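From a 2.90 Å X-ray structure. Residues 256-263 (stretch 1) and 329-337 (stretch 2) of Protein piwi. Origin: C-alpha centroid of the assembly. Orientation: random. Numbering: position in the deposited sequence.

Stretch 1 (256-263) LIVLTDYN
Stretch 2, residues 329-337: VLIPELCRV

Antiparallel pairing of two short strands in Protein piwi, with 525 Å² buried between the stretches. Backbone and register: Ile257 to Thr260 run extended (phi -77 to -122°, psi 127 to 158°) against Cys335 and Arg336 (phi/psi -117/131° and -111/131°). Leu259 faces Arg336 as a hydrogen-bonded pair, CA to CA 4.9 Å; Thr260 faces Cys335 as a non-hydrogen-bonded pair, CA to CA 4.7 Å; the CA atoms of Val258 and Val337 lie 4.4 Å apart. Ahead of the second strand, extended Leu330 (-111/157°) and Ile331 (-100/127°) lead into a 3-10 segment at Pro332 (-60/-33°) and Glu333 (-63/-19°), and Leu334 (-113/14°) completes the turn, held by Leu334 N to Ile331 O at 2.9 Å and Cys335 N to Pro332 O at 3.3 Å.

Hydrogen bonds between the stretches are all backbone. Leu259 and Arg336 form a reciprocal pair: Leu259 N donates to Arg336 O (2.5 Å, 155° at the hydrogen) and Arg336 N to Leu259 O (2.7 Å, 168°). One weak bond follows, Asp261 N to Leu334 O, 3.4 Å but nearly straight at 166°. The same carbonyls receive CA-H...O contacts, Val258 CA to Arg336 O at 3.3 Å and Cys335 CA to Leu259 O at 3.6 Å. Beyond the pair, Ile257 O and Val337 O approach to 3.2 Å; both are acceptors, so no hydrogen bond joins them.

Apolar contacts: Thr260 (chi1 p) and Cys335 (chi1 m) share one face of the sheet, whereas Leu259 (chi1 t, chi2 p) and Arg336, modelled only to CB, share the other. Val258 (chi1 m) packs its CB 3.8 Å from Cys335 CB and its CG2 4.1 Å from Leu330 CD1. Leu330 (m, t) points toward the first stretch, and its CD2 lies 4.2 Å from Thr260 CG2 and also 4.2 Å from Tyr262 OH.

Aromatic contact and turn: Asp261 (-77/-8°) and Tyr262 (-106/-6°) bend the chain after Thr260. Tyr262 leaves the backbone sideways with chi1 p and chi2 86°, so its ring reaches nearer the second stretch. Leu334 (m, t) meets that ring at its edge, with CB near the ring plane and 3.8 Å from Tyr262 CE2. A very short hydrogen bond from Thr260 OG1 to Asn263 O, 2.3 Å, spans the bend, alongside a weak one from Asn263 N to Thr260 O at 3.5 Å.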

# COMPACT_ATOMS: atom_id res chain seq x y z
N LEU A 256 6.03 -3.61 -27.09
CA LEU A 256 6.58 -3.50 -25.75
C LEU A 256 6.55 -2.05 -25.27
O LEU A 256 6.42 -1.11 -26.06
CB LEU A 256 8.02 -4.03 -25.71
CG LEU A 256 8.25 -5.46 -26.21
CD1 LEU A 256 9.66 -5.92 -25.86
CD2 LEU A 256 7.21 -6.42 -25.66
N ILE A 257 6.66 -1.87 -23.96
CA ILE A 257 6.62 -0.56 -23.32
C ILE A 257 8.01 -0.26 -22.77
O ILE A 257 8.57 -1.06 -22.01
CB ILE A 257 5.55 -0.49 -22.22
CG1 ILE A 257 5.75 0.76 -21.36
CG2 ILE A 257 5.55 -1.76 -21.38
N VAL A 258 8.55 0.90 -23.14
CA VAL A 258 9.88 1.31 -22.70
C VAL A 258 9.75 2.57 -21.85
O VAL A 258 8.76 3.31 -21.93
CB VAL A 258 10.84 1.56 -23.88
CG1 VAL A 258 10.93 0.31 -24.76
CG2 VAL A 258 10.40 2.76 -24.69
N LEU A 259 10.76 2.81 -21.03
CA LEU A 259 10.84 3.98 -20.16
C LEU A 259 12.11 4.75 -20.48
O LEU A 259 13.19 4.16 -20.53
CB LEU A 259 10.82 3.58 -18.68
CG LEU A 259 11.42 4.60 -17.71
CD1 LEU A 259 10.50 5.79 -17.52
CD2 LEU A 259 11.77 3.95 -16.37
N THR A 260 11.98 6.06 -20.68
CA THR A 260 13.16 6.88 -20.95
C THR A 260 13.91 7.14 -19.65
O THR A 260 13.32 7.54 -18.64
CB THR A 260 12.77 8.19 -21.62
OG1 THR A 260 11.70 8.81 -20.89
CG2 THR A 260 12.33 7.95 -23.05
N ASP A 261 15.23 6.92 -19.67
CA ASP A 261 16.05 7.04 -18.47
C ASP A 261 16.36 8.49 -18.11
O ASP A 261 16.93 8.73 -17.03
CB ASP A 261 17.36 6.27 -18.66
CG ASP A 261 18.22 6.84 -19.77
N TYR A 262 16.01 9.45 -18.96
CA TYR A 262 16.25 10.86 -18.71
C TYR A 262 14.99 11.62 -18.35
O TYR A 262 15.07 12.81 -18.01
CB TYR A 262 16.89 11.51 -19.95
CG TYR A 262 16.13 11.21 -21.22
CD1 TYR A 262 15.06 12.01 -21.61
CD2 TYR A 262 16.46 10.12 -22.02
CE1 TYR A 262 14.35 11.73 -22.77
CE2 TYR A 262 15.76 9.84 -23.17
CZ TYR A 262 14.70 10.65 -23.54
OH TYR A 262 14.00 10.37 -24.69
N ASN A 263 13.83 10.98 -18.42
CA ASN A 263 12.54 11.64 -18.24
C ASN A 263 11.52 10.55 -17.94
O ASN A 263 11.30 9.66 -18.77
CB ASN A 263 12.15 12.41 -19.51
CG ASN A 263 10.96 13.34 -19.30
OD1 ASN A 263 10.11 13.09 -18.46
ND2 ASN A 263 10.91 14.40 -20.09
N VAL A 329 10.09 10.05 -31.36
CA VAL A 329 11.19 9.25 -31.89
C VAL A 329 12.23 9.12 -30.79
O VAL A 329 12.87 10.11 -30.40
CB VAL A 329 11.80 9.88 -33.16
CG1 VAL A 329 11.35 9.11 -34.39
CG2 VAL A 329 11.38 11.34 -33.27
N LEU A 330 12.42 7.90 -30.30
CA LEU A 330 13.28 7.60 -29.17
C LEU A 330 14.52 6.83 -29.62
O LEU A 330 14.52 6.17 -30.66
CB LEU A 330 12.52 6.79 -28.12
CG LEU A 330 11.09 7.24 -27.83
CD1 LEU A 330 10.33 6.15 -27.08
CD2 LEU A 330 11.07 8.54 -27.06
N ILE A 331 15.56 6.92 -28.81
CA ILE A 331 16.83 6.25 -29.08
C ILE A 331 16.89 4.98 -28.24
O ILE A 331 16.68 5.05 -27.02
CB ILE A 331 18.03 7.17 -28.77
CG1 ILE A 331 18.28 8.15 -29.92
CG2 ILE A 331 19.29 6.35 -28.52
CD1 ILE A 331 17.27 9.29 -30.01
N PRO A 332 17.15 3.82 -28.84
CA PRO A 332 17.17 2.57 -28.05
C PRO A 332 18.20 2.57 -26.94
O PRO A 332 17.97 1.96 -25.89
CB PRO A 332 17.49 1.50 -29.11
CG PRO A 332 17.03 2.09 -30.40
CD PRO A 332 17.32 3.56 -30.28
N GLU A 333 19.34 3.24 -27.14
CA GLU A 333 20.35 3.33 -26.08
C GLU A 333 19.82 4.08 -24.86
O GLU A 333 20.38 3.93 -23.77
CB GLU A 333 21.60 4.02 -26.63
CG GLU A 333 22.80 4.02 -25.70
CD GLU A 333 24.02 4.70 -26.32
OE1 GLU A 333 23.99 4.98 -27.54
OE2 GLU A 333 25.00 4.95 -25.59
N LEU A 334 18.74 4.85 -25.01
CA LEU A 334 18.20 5.66 -23.94
C LEU A 334 16.82 5.19 -23.47
O LEU A 334 16.14 5.92 -22.75
CB LEU A 334 18.12 7.12 -24.37
CG LEU A 334 19.35 7.70 -25.07
CD1 LEU A 334 19.16 9.18 -25.37
CD2 LEU A 334 20.61 7.47 -24.25
N CYS A 335 16.40 3.98 -23.86
CA CYS A 335 15.11 3.44 -23.47
C CYS A 335 15.31 2.18 -22.64
O CYS A 335 16.07 1.29 -23.03
CB CYS A 335 14.25 3.13 -24.70
SG CYS A 335 13.76 4.58 -25.65
N ARG A 336 14.62 2.12 -21.50
CA ARG A 336 14.69 0.98 -20.60
C ARG A 336 13.36 0.24 -20.61
O ARG A 336 12.30 0.86 -20.47
CB ARG A 336 15.04 1.43 -19.18
N VAL A 337 13.42 -1.08 -20.77
CA VAL A 337 12.22 -1.90 -20.82
C VAL A 337 11.50 -1.90 -19.48
O VAL A 337 10.27 -1.81 -19.42
CB VAL A 337 12.57 -3.35 -21.24
CG1 VAL A 337 11.31 -4.20 -21.30
CG2 VAL A 337 13.28 -3.35 -22.58